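RagB/SusD domain protein (Flavobacterium johnsoniae, PDB 5J90) binds chitin as a SusD-like protein, probably a lipoprotein of the outer membrane that serves a chitin utilization locus. Local coordinates at residues A[334-337]-A[338-341]. Sequence-based numbering, arbitrary orientation.
Sequences EAYF and LRAE
Leu338, Arg339, Ala340 and Glu341 each donate their backbone N-H to the carbonyl oxygen four residues earlier, so the eight residues form about two continuous turns of the helix 332-344. Beside the bond from Leu338 N to Glu334 O (2.8 Å), the side chains of the same pair also meet: Glu334 runs out straight and Leu338 crosses it, CD1 lying against Glu334 CG. The same methyl is 3.7 Å from Glu334 OE2 and so flanks a carboxylate whose other oxygen, OE1, is salt-bridged to Arg209. An alanine in place of Leu338 would probably leave a gap beside the Glu334 chain and give up the packing on Leu208 and Met212. On another side of the helix, Tyr336 and Arg339 lie side by side and point the same way, with NH1 of Arg339 3.8 Å from CE2 of Tyr336. The guanidinium is inclined 36° to the ring. A bend at chi3 (69°) turns the end of Arg339 back along the phenol, and its NE bonds to the carbonyl of Met349, while Tyr336 OH reaches that of Leu238. A water donates to both Phe337 O and, at 2.7 Å, Glu341 OE1, while OE2 of Glu341 pairs with Arg441 and Arg345. With helices 196-213, 353-368 and 413-428 packed around it, this helix belongs to the alpha-helical, TPR-related scaffold characteristic of SusD-like proteins.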
ATOM      1  N   GLU A 334      15.019  16.229  16.246  1.00  8.71           N
ATOM      2  CA  GLU A 334      14.442  15.136  15.473  1.00  9.14           C
ATOM      3  C   GLU A 334      15.044  13.792  15.869  1.00  8.91           C
ATOM      4  O   GLU A 334      14.339  12.789  15.911  1.00  8.27           O
ATOM      5  CB  GLU A 334      14.647  15.360  13.971  1.00  8.88           C
ATOM      6  CG  GLU A 334      14.091  14.200  13.141  1.00  8.92           C
ATOM      7  CD  GLU A 334      14.202  14.382  11.640  1.00 10.14           C
ATOM      8  OE1 GLU A 334      14.424  15.519  11.168  1.00 10.89           O
ATOM      9  OE2 GLU A 334      14.051  13.365  10.927  1.00  9.87           O
ATOM     10  N   ALA A 335      16.343  13.758  16.148  1.00  7.97           N
ATOM     11  CA  ALA A 335      16.973  12.509  16.565  1.00  9.06           C
ATOM     12  C   ALA A 335      16.353  11.975  17.862  1.00  8.78           C
ATOM     13  O   ALA A 335      16.147  10.762  18.003  1.00  9.42           O
ATOM     14  CB  ALA A 335      18.474  12.692  16.710  1.00  9.99           C
ATOM     15  N   TYR A 336      16.056  12.866  18.807  1.00  8.91           N
ATOM     16  CA  TYR A 336      15.393  12.449  20.038  1.00  8.81           C
ATOM     17  C   TYR A 336      13.983  11.937  19.783  1.00  8.40           C
ATOM     18  O   TYR A 336      13.571  10.943  20.390  1.00  8.86           O
ATOM     19  CB  TYR A 336      15.355  13.590  21.056  1.00  8.72           C
ATOM     20  CG  TYR A 336      16.700  13.881  21.681  1.00  8.81           C
ATOM     21  CD1 TYR A 336      17.479  14.942  21.236  1.00  9.40           C
ATOM     22  CD2 TYR A 336      17.196  13.082  22.712  1.00 10.64           C
ATOM     23  CE1 TYR A 336      18.715  15.216  21.811  1.00 10.60           C
ATOM     24  CE2 TYR A 336      18.429  13.341  23.282  1.00 11.00           C
ATOM     25  CZ  TYR A 336      19.181  14.402  22.829  1.00 10.67           C
ATOM     26  OH  TYR A 336      20.408  14.650  23.402  1.00 12.83           O
ATOM     27  N   PHE A 337      13.230  12.593  18.899  1.00  8.10           N
ATOM     28  CA  PHE A 337      11.862  12.159  18.629  1.00  8.67           C
ATOM     29  C   PHE A 337      11.825  10.862  17.818  1.00  8.55           C
ATOM     30  O   PHE A 337      10.906  10.055  17.978  1.00  9.01           O
ATOM     31  CB  PHE A 337      11.058  13.269  17.947  1.00  8.79           C
ATOM     32  CG  PHE A 337      10.880  14.502  18.805  1.00  8.25           C
ATOM     33  CD1 PHE A 337      10.343  14.403  20.086  1.00  9.39           C
ATOM     34  CD2 PHE A 337      11.265  15.749  18.343  1.00  8.93           C
ATOM     35  CE1 PHE A 337      10.186  15.542  20.888  1.00 10.51           C
ATOM     36  CE2 PHE A 337      11.111  16.879  19.140  1.00  9.39           C
ATOM     37  CZ  PHE A 337      10.566  16.773  20.405  1.00 10.46           C
ATOM     38  N   LEU A 338      12.834  10.652  16.974  1.00  8.39           N
ATOM     39  CA  LEU A 338      12.970   9.379  16.277  1.00  8.33           C
ATOM     40  C   LEU A 338      13.255   8.272  17.292  1.00  8.39           C
ATOM     41  O   LEU A 338      12.624   7.214  17.253  1.00  8.89           O
ATOM     42  CB  LEU A 338      14.094   9.455  15.245  1.00  7.79           C
ATOM     43  CG  LEU A 338      13.698  10.159  13.949  1.00  7.11           C
ATOM     44  CD1 LEU A 338      14.942  10.524  13.181  1.00  9.08           C
ATOM     45  CD2 LEU A 338      12.800   9.250  13.119  1.00  8.34           C
ATOM     46  N   ARG A 339      14.196   8.522  18.200  1.00  8.01           N
ATOM     47  CA  ARG A 339      14.512   7.537  19.233  1.00  7.67           C
ATOM     48  C   ARG A 339      13.323   7.288  20.158  1.00  8.71           C
ATOM     49  O   ARG A 339      13.090   6.147  20.565  1.00  8.86           O
ATOM     50  CB  ARG A 339      15.746   7.960  20.032  1.00  9.56           C
ATOM     51  CG  ARG A 339      17.051   7.912  19.232  1.00  9.80           C
ATOM     52  CD  ARG A 339      18.158   8.696  19.948  1.00 17.79           C
ATOM     53  NE  ARG A 339      18.563   8.031  21.171  1.00 21.08           N
ATOM     54  CZ  ARG A 339      19.208   8.607  22.181  1.00 12.32           C
ATOM     55  NH1 ARG A 339      19.532   9.903  22.172  1.00 11.55           N
ATOM     56  NH2 ARG A 339      19.524   7.873  23.226  1.00 15.09           N
ATOM     57  N   ALA A 340      12.559   8.332  20.473  1.00  8.28           N
ATOM     58  CA  ALA A 340      11.374   8.180  21.311  1.00  8.92           C
ATOM     59  C   ALA A 340      10.370   7.231  20.667  1.00  9.12           C
ATOM     60  O   ALA A 340       9.845   6.329  21.325  1.00  9.67           O
ATOM     61  CB  ALA A 340      10.729   9.537  21.602  1.00  9.68           C
ATOM     62  N   GLU A 341      10.098   7.423  19.376  1.00  8.66           N
ATOM     63  CA  GLU A 341       9.199   6.521  18.675  1.00  8.84           C
ATOM     64  C   GLU A 341       9.778   5.101  18.619  1.00  8.23           C
ATOM     65  O   GLU A 341       9.053   4.118  18.811  1.00  9.36           O
ATOM     66  CB  GLU A 341       8.911   7.027  17.265  1.00  8.13           C
ATOM     67  CG  GLU A 341       8.029   6.040  16.507  1.00  8.78           C
ATOM     68  CD  GLU A 341       7.561   6.519  15.148  1.00  9.87           C
ATOM     69  OE1 GLU A 341       7.842   7.669  14.748  1.00  9.26           O
ATOM     70  OE2 GLU A 341       6.883   5.711  14.476  1.00  9.43           O
TER
HETATM   71  O   HOH W   1       9.596   9.731  15.171  1.00  9.56           O